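Local structure of beta-agarase (Persicobacter, 6AII) at residues T86-N91 with Y97-A102; A80-N85 with R297-G302; E150-L155 with E287-N292. The protein probably hydrolyses the beta-1,4 linkages of agarose to release neoagarobiose, as a beta-agarase of glycoside hydrolase family 16. All blocks are in the same frame, centred on the assembly; numbering follows the deposited sequence.

Contact 1: residues T86-N91 with Y97-A102; sequences TKTFRN and YHTLPA
Lys87 with Leu100 and Phe89 with His98 are the hydrogen-bonded pairs of an antiparallel beta hairpin of strands 86-90 and 97-110. Each pair is closed by two backbone bonds, among them Phe89 N to His98 O at 2.8 Å.

The exposed face carries Thr88, Thr99, Arg90 and Tyr97. Thr88 OG1 and Thr99 OG1 share a hydrogen bond of 2.7 Å, and threonine, branched at CB, suits an extended strand. Arg90 lays its CG over the Tyr97 ring in a CH-pi contact, 4.3 Å from the centroid. The bend at chi3 (-71°) sets one guanidinium face over Tyr97 CE2, the planes 53° apart, while NH1 makes only a weak bond to Tyr97 OH.

Apolar packing belongs to the other face. With CG between its backbone N and carbonyl carbon (chi1 58°), Phe89 puts a ring face under His98 O and its edge against Leu100, CZ to CD1 3.8 Å; Leu294 of helix 290-294 also packs on this ring. Lys87 sends its ammonium away to Asp57 and Thr62.

At the turn end, His93 N donates to Asn91 OD1, Thr96 OG1 bonds His98 NE2, and a water bridges Asn91 ND2 and His98 NE2, 2.8 Å from each.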
ATOM      1  N   THR A  86      23.328  -9.672  -9.236  1.00 20.58           N
ATOM      2  CA  THR A  86      22.167 -10.477  -9.628  1.00 20.14           C
ATOM      3  C   THR A  86      21.505 -11.014  -8.391  1.00 18.91           C
ATOM      4  O   THR A  86      22.104 -11.204  -7.280  1.00 22.79           O
ATOM      5  CB  THR A  86      22.583 -11.649 -10.566  1.00 22.29           C
ATOM      6  OG1 THR A  86      23.388 -12.487  -9.729  1.00 27.28           O
ATOM      7  CG2 THR A  86      23.196 -11.147 -11.837  1.00 28.39           C
ATOM      8  N   LYS A  87      20.190 -11.305  -8.538  1.00 17.84           N
ATOM      9  CA  LYS A  87      19.480 -12.077  -7.595  1.00 19.09           C
ATOM     10  C   LYS A  87      18.675 -13.196  -8.281  1.00 19.54           C
ATOM     11  O   LYS A  87      18.098 -13.029  -9.360  1.00 20.07           O
ATOM     12  CB  LYS A  87      18.551 -11.239  -6.712  1.00 19.44           C
ATOM     13  CG  LYS A  87      17.710 -12.016  -5.728  1.00 20.35           C
ATOM     14  CD  LYS A  87      16.961 -11.176  -4.700  1.00 21.92           C
ATOM     15  CE  LYS A  87      16.175 -12.015  -3.744  1.00 22.73           C
ATOM     16  NZ  LYS A  87      15.278 -11.239  -2.848  1.00 21.79           N
ATOM     17  N   THR A  88      18.734 -14.371  -7.650  1.00 18.40           N
ATOM     18  CA  THR A  88      18.048 -15.572  -8.082  1.00 18.28           C
ATOM     19  C   THR A  88      16.800 -15.769  -7.232  1.00 20.35           C
ATOM     20  O   THR A  88      16.872 -15.678  -6.014  1.00 21.56           O
ATOM     21  CB  THR A  88      19.007 -16.764  -8.064  1.00 19.12           C
ATOM     22  OG1 THR A  88      20.081 -16.469  -8.946  1.00 22.02           O
ATOM     23  CG2 THR A  88      18.293 -18.007  -8.537  1.00 21.25           C
ATOM     24  N   PHE A  89      15.634 -15.941  -7.841  1.00 18.01           N
ATOM     25  CA  PHE A  89      14.372 -15.971  -7.137  1.00 18.05           C
ATOM     26  C   PHE A  89      13.404 -16.981  -7.726  1.00 18.54           C
ATOM     27  O   PHE A  89      13.529 -17.362  -8.910  1.00 21.35           O
ATOM     28  CB  PHE A  89      13.716 -14.581  -7.187  1.00 19.99           C
ATOM     29  CG  PHE A  89      13.490 -14.110  -8.612  1.00 17.48           C
ATOM     30  CD1 PHE A  89      14.471 -13.459  -9.352  1.00 18.46           C
ATOM     31  CD2 PHE A  89      12.265 -14.364  -9.213  1.00 19.05           C
ATOM     32  CE1 PHE A  89      14.215 -13.037 -10.641  1.00 19.27           C
ATOM     33  CE2 PHE A  89      12.024 -13.956 -10.516  1.00 19.94           C
ATOM     34  CZ  PHE A  89      13.000 -13.301 -11.222  1.00 18.67           C
ATOM     35  N   ARG A  90      12.427 -17.380  -6.939  1.00 21.18           N
ATOM     36  CA  ARG A  90      11.474 -18.428  -7.363  1.00 24.04           C
ATOM     37  C   ARG A  90      10.299 -17.756  -8.064  1.00 28.94           C
ATOM     38  O   ARG A  90       9.797 -16.739  -7.614  1.00 29.73           O
ATOM     39  CB  ARG A  90      11.066 -19.222  -6.107  1.00 33.13           C
ATOM     40  CG  ARG A  90      10.826 -20.714  -6.268  1.00 44.23           C
ATOM     41  CD  ARG A  90      10.530 -21.442  -4.944  1.00 42.20           C
ATOM     42  NE  ARG A  90      11.680 -21.597  -4.012  1.00 51.11           N
ATOM     43  CZ  ARG A  90      12.276 -22.767  -3.647  1.00 57.04           C
ATOM     44  NH1 ARG A  90      13.259 -22.783  -2.715  1.00 31.50           N
ATOM     45  NH2 ARG A  90      11.888 -23.896  -4.244  1.00 47.79           N
ATOM     46  N   ASN A  91       9.905 -18.304  -9.190  1.00 25.81           N
ATOM     47  CA  ASN A  91       8.616 -17.972  -9.830  1.00 28.80           C
ATOM     48  C   ASN A  91       7.480 -18.606  -9.014  1.00 31.38           C
ATOM     49  O   ASN A  91       7.330 -19.833  -8.954  1.00 32.37           O
ATOM     50  CB  ASN A  91       8.618 -18.420 -11.282  1.00 34.60           C
ATOM     51  CG  ASN A  91       7.298 -18.128 -11.967  1.00 37.36           C
ATOM     52  OD1 ASN A  91       6.413 -17.530 -11.389  1.00 43.94           O
ATOM     53  ND2 ASN A  91       7.167 -18.542 -13.199  1.00 33.74           N
ATOM     54  N   TYR A  97      13.337 -21.476 -10.250  1.00 19.66           N
ATOM     55  CA  TYR A  97      14.240 -20.347 -10.026  1.00 21.05           C
ATOM     56  C   TYR A  97      14.700 -19.720 -11.336  1.00 20.87           C
ATOM     57  O   TYR A  97      14.942 -20.350 -12.375  1.00 21.61           O
ATOM     58  CB  TYR A  97      15.460 -20.789  -9.204  1.00 19.89           C
ATOM     59  CG  TYR A  97      15.268 -20.767  -7.733  1.00 17.95           C
ATOM     60  CD1 TYR A  97      15.268 -19.564  -7.032  1.00 18.53           C
ATOM     61  CD2 TYR A  97      15.058 -21.911  -7.002  1.00 19.54           C
ATOM     62  CE1 TYR A  97      15.186 -19.496  -5.656  1.00 21.35           C
ATOM     63  CE2 TYR A  97      14.920 -21.855  -5.631  1.00 20.92           C
ATOM     64  CZ  TYR A  97      15.027 -20.664  -4.934  1.00 23.69           C
ATOM     65  OH  TYR A  97      14.903 -20.576  -3.567  1.00 22.72           O
ATOM     66  N   HIS A  98      14.814 -18.393 -11.290  1.00 19.34           N
ATOM     67  CA  HIS A  98      15.287 -17.518 -12.347  1.00 20.39           C
ATOM     68  C   HIS A  98      16.237 -16.478 -11.790  1.00 18.54           C
ATOM     69  O   HIS A  98      16.127 -16.134 -10.618  1.00 19.85           O
ATOM     70  CB  HIS A  98      14.090 -16.762 -12.961  1.00 20.32           C
ATOM     71  CG  HIS A  98      13.074 -17.731 -13.493  1.00 21.99           C
ATOM     72  ND1 HIS A  98      12.989 -17.979 -14.827  1.00 27.47           N
ATOM     73  CD2 HIS A  98      12.116 -18.468 -12.879  1.00 25.11           C
ATOM     74  CE1 HIS A  98      11.996 -18.821 -15.016  1.00 26.93           C
ATOM     75  NE2 HIS A  98      11.490 -19.191 -13.860  1.00 28.28           N
ATOM     76  N   THR A  99      17.119 -15.982 -12.653  1.00 19.47           N
ATOM     77  CA  THR A  99      18.095 -15.006 -12.227  1.00 19.28           C
ATOM     78  C   THR A  99      17.892 -13.740 -13.058  1.00 21.58           C
ATOM     79  O   THR A  99      17.754 -13.797 -14.277  1.00 22.14           O
ATOM     80  CB  THR A  99      19.526 -15.527 -12.412  1.00 21.27           C
ATOM     81  OG1 THR A  99      19.608 -16.720 -11.633  1.00 21.92           O
ATOM     82  CG2 THR A  99      20.571 -14.535 -11.956  1.00 21.94           C
ATOM     83  N   LEU A 100      17.923 -12.578 -12.394  1.00 19.88           N
ATOM     84  CA  LEU A 100      17.923 -11.301 -13.044  1.00 19.98           C
ATOM     85  C   LEU A 100      18.901 -10.373 -12.325  1.00 20.26           C
ATOM     86  O   LEU A 100      19.156 -10.567 -11.174  1.00 19.63           O
ATOM     87  CB  LEU A 100      16.515 -10.665 -13.002  1.00 21.56           C
ATOM     88  CG  LEU A 100      15.457 -11.299 -13.916  1.00 21.03           C
ATOM     89  CD1 LEU A 100      14.109 -10.664 -13.657  1.00 21.85           C
ATOM     90  CD2 LEU A 100      15.802 -11.132 -15.404  1.00 23.94           C
ATOM     91  N   PRO A 101      19.311  -9.293 -13.011  1.00 20.25           N
ATOM     92  CA  PRO A 101      19.915  -8.151 -12.290  1.00 22.50           C
ATOM     93  C   PRO A 101      18.936  -7.745 -11.177  1.00 20.49           C
ATOM     94  O   PRO A 101      17.733  -7.570 -11.420  1.00 22.10           O
ATOM     95  CB  PRO A 101      20.127  -7.050 -13.345  1.00 23.39           C
ATOM     96  CG  PRO A 101      20.087  -7.815 -14.665  1.00 25.61           C
ATOM     97  CD  PRO A 101      19.040  -8.886 -14.415  1.00 22.25           C
ATOM     98  N   ALA A 102      19.452  -7.569  -9.982  1.00 19.15           N
ATOM     99  CA  ALA A 102      18.610  -7.172  -8.865  1.00 17.51           C
ATOM    100  C   ALA A 102      18.313  -5.659  -8.918  1.00 18.05           C
ATOM    101  O   ALA A 102      18.964  -4.871  -9.630  1.00 18.70           O
ATOM    102  CB  ALA A 102      19.293  -7.505  -7.580  1.00 20.24           C
TER
HETATM  103  O   HOH W   1       8.957 -20.077 -14.756  1.00 37.17           O

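Contact 2: residues A80-N85 with R297-G302; sequences ASRNGN and RYPTDG
Arg82 grips Pro299 end-on: NH1 and NH2 both donate to the one carbonyl oxygen, with Pro299 O 3.0 Å from Arg82 NH1 and 2.9 Å from Arg82 NH2. The oxygen lies in the guanidinium plane, yet both nitrogens reach it from one face of the carbonyl, out of its plane. Here the packing is close. Arg82 NH2 also sits over a face of the Tyr298 ring, 3.6 Å from Tyr298 CE1, the planes 28° apart. CG anti to the backbone N (chi1 -179°) carries the long chain across, and a bend at chi3 turns its head onto these partners. Arginine suits the place, its planar head having donors for several acceptors: NE donates to Ala102 O, and NH2 reaches Thr103 OG1.

The grip ties the loop between strands 75-79 and 86-90 to the start of helix 301-306, where the Thr300 side chain caps a first-turn backbone N while Glu303 OE1 accepts from Thr300 N, as in a capping box. Here the contact opens. Exposed Asp301 brings OD1 2.8 Å from Arg82 NH1 in a salt bridge met nearly along the C-O axis, the carboxylate turned 49° from the guanidinium.

Farther out, residues 83-85 face solvent. Asn83 folds them into an Asx turn, its OD1 accepting from Asn85 N at 2.9 Å, and Gly84 adopts a positive phi at which a CB would jam against Asn83 O.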
ATOM      1  N   ALA A  80      14.637   3.019  -5.319  1.00 16.74           N
ATOM      2  CA  ALA A  80      15.124   1.922  -6.199  1.00 17.57           C
ATOM      3  C   ALA A  80      16.461   2.328  -6.797  1.00 19.53           C
ATOM      4  O   ALA A  80      16.578   3.374  -7.466  1.00 19.69           O
ATOM      5  CB  ALA A  80      14.120   1.544  -7.267  1.00 19.77           C
ATOM      6  N   SER A  81      17.420   1.391  -6.738  1.00 17.85           N
ATOM      7  CA  SER A  81      18.737   1.628  -7.327  1.00 18.75           C
ATOM      8  C   SER A  81      19.311   0.286  -7.799  1.00 20.02           C
ATOM      9  O   SER A  81      18.688  -0.757  -7.580  1.00 19.53           O
ATOM     10  CB  SER A  81      19.634   2.293  -6.325  1.00 19.54           C
ATOM     11  OG  SER A  81      19.800   1.511  -5.154  1.00 20.21           O
ATOM     12  N   ARG A  82      20.418   0.351  -8.497  1.00 19.07           N
ATOM     13  CA  ARG A  82      20.948  -0.895  -9.117  1.00 18.87           C
ATOM     14  C   ARG A  82      22.468  -0.877  -9.070  1.00 20.99           C
ATOM     15  O   ARG A  82      23.097  -0.111  -9.820  1.00 24.28           O
ATOM     16  CB  ARG A  82      20.381  -1.074 -10.527  1.00 19.85           C
ATOM     17  CG  ARG A  82      20.875  -2.359 -11.202  1.00 19.14           C
ATOM     18  CD  ARG A  82      20.095  -2.679 -12.434  1.00 20.23           C
ATOM     19  NE  ARG A  82      18.722  -3.034 -12.175  1.00 21.29           N
ATOM     20  CZ  ARG A  82      17.730  -2.861 -13.016  1.00 19.49           C
ATOM     21  NH1 ARG A  82      17.981  -2.420 -14.248  1.00 21.31           N
ATOM     22  NH2 ARG A  82      16.475  -3.072 -12.598  1.00 21.42           N
ATOM     23  N   ASN A  83      23.002  -1.811  -8.325  1.00 19.57           N
ATOM     24  CA  ASN A  83      24.506  -1.918  -8.211  1.00 20.58           C
ATOM     25  C   ASN A  83      25.045  -2.939  -9.218  1.00 25.51           C
ATOM     26  O   ASN A  83      26.263  -3.074  -9.295  1.00 25.00           O
ATOM     27  CB  ASN A  83      24.952  -2.244  -6.801  1.00 22.92           C
ATOM     28  CG  ASN A  83      24.397  -3.518  -6.235  1.00 21.81           C
ATOM     29  OD1 ASN A  83      24.065  -4.418  -7.003  1.00 21.18           O
ATOM     30  ND2 ASN A  83      24.279  -3.564  -4.927  1.00 20.00           N
ATOM     31  N   GLY A  84      24.215  -3.657  -9.980  1.00 21.80           N
ATOM     32  CA  GLY A  84      24.706  -4.633 -10.910  1.00 21.73           C
ATOM     33  C   GLY A  84      24.719  -6.065 -10.390  1.00 22.20           C
ATOM     34  O   GLY A  84      24.840  -6.995 -11.240  1.00 24.01           O
ATOM     35  N   ASN A  85      24.551  -6.284  -9.109  1.00 19.76           N
ATOM     36  CA  ASN A  85      24.496  -7.630  -8.549  1.00 20.65           C
ATOM     37  C   ASN A  85      23.243  -8.344  -9.035  1.00 22.35           C
ATOM     38  O   ASN A  85      22.213  -7.687  -9.321  1.00 20.50           O
ATOM     39  CB  ASN A  85      24.510  -7.630  -7.035  1.00 20.67           C
ATOM     40  CG  ASN A  85      25.818  -7.166  -6.452  1.00 23.36           C
ATOM     41  OD1 ASN A  85      26.785  -7.072  -7.187  1.00 21.79           O
ATOM     42  ND2 ASN A  85      25.770  -6.771  -5.205  1.00 22.47           N
ATOM     43  N   ARG A 297       8.346  -6.321 -16.847  1.00 20.06           N
ATOM     44  CA  ARG A 297       7.818  -5.128 -16.132  1.00 20.97           C
ATOM     45  C   ARG A 297       8.707  -4.912 -14.891  1.00 19.81           C
ATOM     46  O   ARG A 297       8.337  -5.117 -13.747  1.00 20.24           O
ATOM     47  CB  ARG A 297       6.339  -5.325 -15.816  1.00 19.82           C
ATOM     48  CG  ARG A 297       5.454  -5.322 -17.068  1.00 20.44           C
ATOM     49  CD  ARG A 297       3.960  -5.477 -16.810  1.00 21.17           C
ATOM     50  NE  ARG A 297       3.669  -6.620 -15.998  1.00 22.94           N
ATOM     51  CZ  ARG A 297       3.189  -7.782 -16.422  1.00 22.56           C
ATOM     52  NH1 ARG A 297       3.072  -8.016 -17.724  1.00 24.56           N
ATOM     53  NH2 ARG A 297       2.800  -8.668 -15.533  1.00 23.65           N
ATOM     54  N   TYR A 298       9.836  -4.310 -15.199  1.00 21.41           N
ATOM     55  CA  TYR A 298      10.959  -4.235 -14.344  1.00 23.38           C
ATOM     56  C   TYR A 298      11.862  -3.111 -14.865  1.00 19.13           C
ATOM     57  O   TYR A 298      12.037  -2.999 -16.085  1.00 22.64           O
ATOM     58  CB  TYR A 298      11.680  -5.598 -14.507  1.00 27.81           C
ATOM     59  CG  TYR A 298      12.797  -5.805 -13.542  1.00 23.75           C
ATOM     60  CD1 TYR A 298      14.108  -6.080 -13.911  1.00 27.84           C
ATOM     61  CD2 TYR A 298      12.501  -5.618 -12.191  1.00 28.37           C
ATOM     62  CE1 TYR A 298      15.073  -6.337 -12.951  1.00 26.92           C
ATOM     63  CE2 TYR A 298      13.473  -5.792 -11.225  1.00 27.31           C
ATOM     64  CZ  TYR A 298      14.748  -6.189 -11.601  1.00 25.85           C
ATOM     65  OH  TYR A 298      15.604  -6.309 -10.567  1.00 22.20           O
ATOM     66  N   PRO A 299      12.434  -2.231 -14.024  1.00 20.37           N
ATOM     67  CA  PRO A 299      13.186  -1.078 -14.626  1.00 18.41           C
ATOM     68  C   PRO A 299      14.380  -1.501 -15.487  1.00 20.22           C
ATOM     69  O   PRO A 299      15.110  -2.417 -15.085  1.00 21.52           O
ATOM     70  CB  PRO A 299      13.678  -0.297 -13.440  1.00 20.53           C
ATOM     71  CG  PRO A 299      12.665  -0.610 -12.360  1.00 20.36           C
ATOM     72  CD  PRO A 299      12.399  -2.079 -12.580  1.00 20.77           C
ATOM     73  N   THR A 300      14.458  -0.932 -16.657  1.00 21.22           N
ATOM     74  CA  THR A 300      15.678  -1.150 -17.488  1.00 23.42           C
ATOM     75  C   THR A 300      16.812  -0.360 -16.864  1.00 23.17           C
ATOM     76  O   THR A 300      16.615   0.591 -16.169  1.00 22.02           O
ATOM     77  CB  THR A 300      15.456  -0.743 -18.940  1.00 23.42           C
ATOM     78  OG1 THR A 300      15.193   0.654 -19.031  1.00 23.03           O
ATOM     79  CG2 THR A 300      14.294  -1.470 -19.562  1.00 26.41           C
ATOM     80  N   ASP A 301      18.065  -0.681 -17.254  1.00 22.39           N
ATOM     81  CA  ASP A 301      19.183   0.161 -16.884  1.00 23.88           C
ATOM     82  C   ASP A 301      19.014   1.587 -17.398  1.00 22.33           C
ATOM     83  O   ASP A 301      19.318   2.548 -16.666  1.00 24.06           O
ATOM     84  CB  ASP A 301      20.466  -0.450 -17.468  1.00 28.19           C
ATOM     85  CG  ASP A 301      20.940  -1.735 -16.821  1.00 32.73           C
ATOM     86  OD1 ASP A 301      20.331  -2.210 -15.823  1.00 27.40           O
ATOM     87  OD2 ASP A 301      21.988  -2.254 -17.325  1.00 33.54           O
ATOM     88  N   GLY A 302      18.524   1.737 -18.621  1.00 23.64           N
ATOM     89  CA  GLY A 302      18.318   3.071 -19.211  1.00 27.21           C
ATOM     90  C   GLY A 302      17.408   3.901 -18.334  1.00 26.41           C
ATOM     91  O   GLY A 302      17.663   5.076 -18.095  1.00 25.97           O
TER

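Contact 3: residues E150-L155 with E287-N292; sequences ENYGGL and EAQDWN
Tyr152 is the wedge of this contact, its ring entering between Gln289, Trp291 and Asn292 and meeting each of them near the hydroxyl end or at CE1. Trp291 comes at it in an offset edge-to-face pair: the indole edge is turned toward the tyrosine face, planes at 65° and six-membered centroids 5.5 Å apart. The phenol oxygen returns the approach, Tyr152 OH lying near the indole plane 3.5 Å from Trp291 CZ2. Such flat rings fill the space without needing a direct bond between the segments.

Gln289 approaches another rim of the tyrosine. Its OE1 lies in the ring plane 3.4 Å from Tyr152 CE1, and the amide stands at 80° to the ring. A bend at chi2 (144°) leaves NE2 to donate to the anti lone pair of Glu287 OE2 at 2.7 Å, a bond that fixes the amide's rotation. NE2 gives its second bond to a water, 2.7 Å away, which is also 3.0 Å from Tyr152 OH and donates to Glu150 OE2. Replacing Gln289, the N-cap residue of helix 290-294, with an alanine would probably leave Glu287 OE2 without this donor, the water without one of its three partners, and a gap beside Tyr152 CE1.

Glu150 ends the ExDxxE sequence on strand 144-151, so this cluster of tyrosine, tryptophan and bridging water borders the signature motif of the GH16 beta-sandwich.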
ATOM      1  N   GLU A 150      -2.053  -0.796  -3.826  1.00 20.27           N
ATOM      2  CA  GLU A 150      -1.036  -1.480  -4.574  1.00 20.16           C
ATOM      3  C   GLU A 150      -1.112  -0.910  -5.981  1.00 22.32           C
ATOM      4  O   GLU A 150      -2.172  -0.905  -6.608  1.00 20.21           O
ATOM      5  CB  GLU A 150      -1.155  -3.021  -4.646  1.00 20.95           C
ATOM      6  CG  GLU A 150      -1.255  -3.654  -3.299  1.00 23.50           C
ATOM      7  CD  GLU A 150      -1.385  -5.169  -3.444  1.00 29.14           C
ATOM      8  OE1 GLU A 150      -2.524  -5.615  -3.254  1.00 26.75           O
ATOM      9  OE2 GLU A 150      -0.370  -5.862  -3.843  1.00 27.12           O
ATOM     10  N   ASN A 151      -0.019  -0.338  -6.419  1.00 19.30           N
ATOM     11  CA  ASN A 151       0.037   0.354  -7.689  1.00 21.51           C
ATOM     12  C   ASN A 151       1.375   0.054  -8.334  1.00 19.37           C
ATOM     13  O   ASN A 151       2.324  -0.266  -7.586  1.00 20.84           O
ATOM     14  CB  ASN A 151      -0.138   1.852  -7.435  1.00 23.50           C
ATOM     15  CG  ASN A 151       0.250   2.719  -8.615  1.00 27.21           C
ATOM     16  OD1 ASN A 151       1.425   3.037  -8.726  1.00 28.89           O
ATOM     17  ND2 ASN A 151      -0.652   2.843  -9.550  1.00 32.14           N
ATOM     18  N   TYR A 152       1.419   0.077  -9.646  1.00 19.75           N
ATOM     19  CA  TYR A 152       2.570  -0.397 -10.353  1.00 20.29           C
ATOM     20  C   TYR A 152       3.345   0.674 -11.084  1.00 19.95           C
ATOM     21  O   TYR A 152       4.115   0.373 -12.040  1.00 20.01           O
ATOM     22  CB  TYR A 152       2.076  -1.535 -11.259  1.00 24.48           C
ATOM     23  CG  TYR A 152       1.636  -2.695 -10.406  1.00 22.14           C
ATOM     24  CD1 TYR A 152       2.573  -3.570  -9.856  1.00 27.29           C
ATOM     25  CD2 TYR A 152       0.330  -2.798 -10.003  1.00 25.80           C
ATOM     26  CE1 TYR A 152       2.173  -4.596  -9.011  1.00 29.59           C
ATOM     27  CE2 TYR A 152      -0.085  -3.802  -9.149  1.00 29.38           C
ATOM     28  CZ  TYR A 152       0.850  -4.690  -8.647  1.00 30.09           C
ATOM     29  OH  TYR A 152       0.469  -5.639  -7.739  1.00 41.39           O
ATOM     30  N   GLY A 153       3.227   1.943 -10.736  1.00 18.54           N
ATOM     31  CA  GLY A 153       4.164   2.959 -11.138  1.00 20.60           C
ATOM     32  C   GLY A 153       3.832   3.578 -12.505  1.00 20.35           C
ATOM     33  O   GLY A 153       2.662   3.857 -12.849  1.00 21.91           O
ATOM     34  N   GLY A 154       4.882   3.795 -13.261  1.00 19.79           N
ATOM     35  CA  GLY A 154       4.793   4.547 -14.496  1.00 19.31           C
ATOM     36  C   GLY A 154       4.868   3.685 -15.737  1.00 22.31           C
ATOM     37  O   GLY A 154       4.877   2.470 -15.665  1.00 20.13           O
ATOM     38  N   LEU A 155       5.000   4.327 -16.903  1.00 21.39           N
ATOM     39  CA  LEU A 155       4.962   3.582 -18.150  1.00 22.37           C
ATOM     40  C   LEU A 155       6.358   3.207 -18.659  1.00 23.63           C
ATOM     41  O   LEU A 155       6.432   2.436 -19.602  1.00 25.38           O
ATOM     42  CB  LEU A 155       4.245   4.452 -19.194  1.00 21.98           C
ATOM     43  CG  LEU A 155       2.809   4.807 -18.876  1.00 27.72           C
ATOM     44  CD1 LEU A 155       2.249   5.688 -19.996  1.00 34.43           C
ATOM     45  CD2 LEU A 155       1.946   3.573 -18.719  1.00 31.19           C
ATOM     46  N   GLU A 287       8.618  -2.834  -4.544  1.00 17.42           N
ATOM     47  CA  GLU A 287       9.120  -4.159  -4.845  1.00 18.70           C
ATOM     48  C   GLU A 287       8.990  -4.447  -6.329  1.00 19.71           C
ATOM     49  O   GLU A 287       8.179  -3.871  -7.041  1.00 18.66           O
ATOM     50  CB  GLU A 287       8.375  -5.195  -4.021  1.00 23.64           C
ATOM     51  CG  GLU A 287       6.935  -5.225  -4.123  1.00 23.89           C
ATOM     52  CD  GLU A 287       6.215  -6.140  -3.077  1.00 23.14           C
ATOM     53  OE1 GLU A 287       6.563  -6.242  -1.886  1.00 25.47           O
ATOM     54  OE2 GLU A 287       5.353  -6.868  -3.554  1.00 28.55           O
ATOM     55  N   ALA A 288       9.770  -5.441  -6.729  1.00 19.07           N
ATOM     56  CA  ALA A 288       9.724  -6.018  -8.091  1.00 20.11           C
ATOM     57  C   ALA A 288       9.257  -7.446  -7.904  1.00 23.32           C
ATOM     58  O   ALA A 288      10.092  -8.278  -7.517  1.00 21.52           O
ATOM     59  CB  ALA A 288      11.036  -5.917  -8.772  1.00 23.21           C
ATOM     60  N   GLN A 289       7.996  -7.735  -8.105  1.00 23.51           N
ATOM     61  CA  GLN A 289       7.493  -9.074  -7.850  1.00 25.77           C
ATOM     62  C   GLN A 289       7.904  -9.996  -9.012  1.00 22.60           C
ATOM     63  O   GLN A 289       8.100  -9.554 -10.152  1.00 21.89           O
ATOM     64  CB  GLN A 289       5.967  -9.057  -7.698  1.00 32.82           C
ATOM     65  CG  GLN A 289       5.554  -8.108  -6.572  1.00 34.30           C
ATOM     66  CD  GLN A 289       4.271  -7.334  -6.818  1.00 35.54           C
ATOM     67  OE1 GLN A 289       3.609  -7.472  -7.848  1.00 36.74           O
ATOM     68  NE2 GLN A 289       3.946  -6.481  -5.874  1.00 28.27           N
ATOM     69  N   ASP A 290       7.989 -11.295  -8.700  1.00 22.38           N
ATOM     70  CA  ASP A 290       8.406 -12.303  -9.665  1.00 23.89           C
ATOM     71  C   ASP A 290       7.630 -12.222 -10.984  1.00 24.02           C
ATOM     72  O   ASP A 290       8.263 -12.142 -12.017  1.00 25.30           O
ATOM     73  CB  ASP A 290       8.216 -13.725  -9.087  1.00 26.76           C
ATOM     74  CG  ASP A 290       6.863 -14.157  -8.526  1.00 30.38           C
ATOM     75  OD1 ASP A 290       5.874 -13.410  -8.517  1.00 31.04           O
ATOM     76  OD2 ASP A 290       6.845 -15.197  -7.901  1.00 35.71           O
ATOM     77  N   TRP A 291       6.298 -12.141 -10.872  1.00 26.16           N
ATOM     78  CA  TRP A 291       5.369 -12.197 -12.078  1.00 29.01           C
ATOM     79  C   TRP A 291       5.646 -10.970 -12.985  1.00 25.63           C
ATOM     80  O   TRP A 291       5.885 -11.096 -14.199  1.00 32.17           O
ATOM     81  CB  TRP A 291       3.884 -12.310 -11.639  1.00 28.08           C
ATOM     82  CG  TRP A 291       3.331 -11.321 -10.637  1.00 32.12           C
ATOM     83  CD1 TRP A 291       3.444 -11.367  -9.266  1.00 37.51           C
ATOM     84  CD2 TRP A 291       2.459 -10.208 -10.900  1.00 32.97           C
ATOM     85  NE1 TRP A 291       2.764 -10.332  -8.671  1.00 38.15           N
ATOM     86  CE2 TRP A 291       2.149  -9.598  -9.654  1.00 36.75           C
ATOM     87  CE3 TRP A 291       1.924  -9.641 -12.066  1.00 36.35           C
ATOM     88  CZ2 TRP A 291       1.342  -8.453  -9.560  1.00 34.05           C
ATOM     89  CZ3 TRP A 291       1.150  -8.495 -11.965  1.00 36.94           C
ATOM     90  CH2 TRP A 291       0.843  -7.924 -10.726  1.00 31.40           C
ATOM     91  N   ASN A 292       5.823  -9.838 -12.354  1.00 24.66           N
ATOM     92  CA  ASN A 292       6.088  -8.657 -13.119  1.00 22.87           C
ATOM     93  C   ASN A 292       7.499  -8.715 -13.743  1.00 19.60           C
ATOM     94  O   ASN A 292       7.704  -8.377 -14.892  1.00 21.58           O
ATOM     95  CB  ASN A 292       5.879  -7.383 -12.304  1.00 24.66           C
ATOM     96  CG  ASN A 292       4.420  -6.998 -12.148  1.00 28.01           C
ATOM     97  OD1 ASN A 292       3.686  -6.891 -13.137  1.00 28.17           O
ATOM     98  ND2 ASN A 292       4.009  -6.718 -10.916  1.00 27.01           N
TER
HETATM   99  O   HOH W   2       1.796  -4.954  -5.117  1.00 26.40           O

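From the N terminus, the chain enters contact 2 at residues 80-85 and passes directly into contact 1, a hairpin that closes at 97-102 after a five-residue turn. Contact 3 opens next, at the end of strand 144-151, and closes at 287-292, where strand 280-287 ends and helix 290-294 begins; contact 2 closes last, at 297-302. Contacts 1 and 3 are thus in series, and both nest inside the long loop of contact 2. The three also touch: Tyr298 OH reaches Pro101 O, Arg297 NE bonds Asn292 OD1, and Phe89 packs near Asp290. Together they gather the hairpin, the strand ends of one sheet and helices 290-294 and 301-306 on one side of the domain.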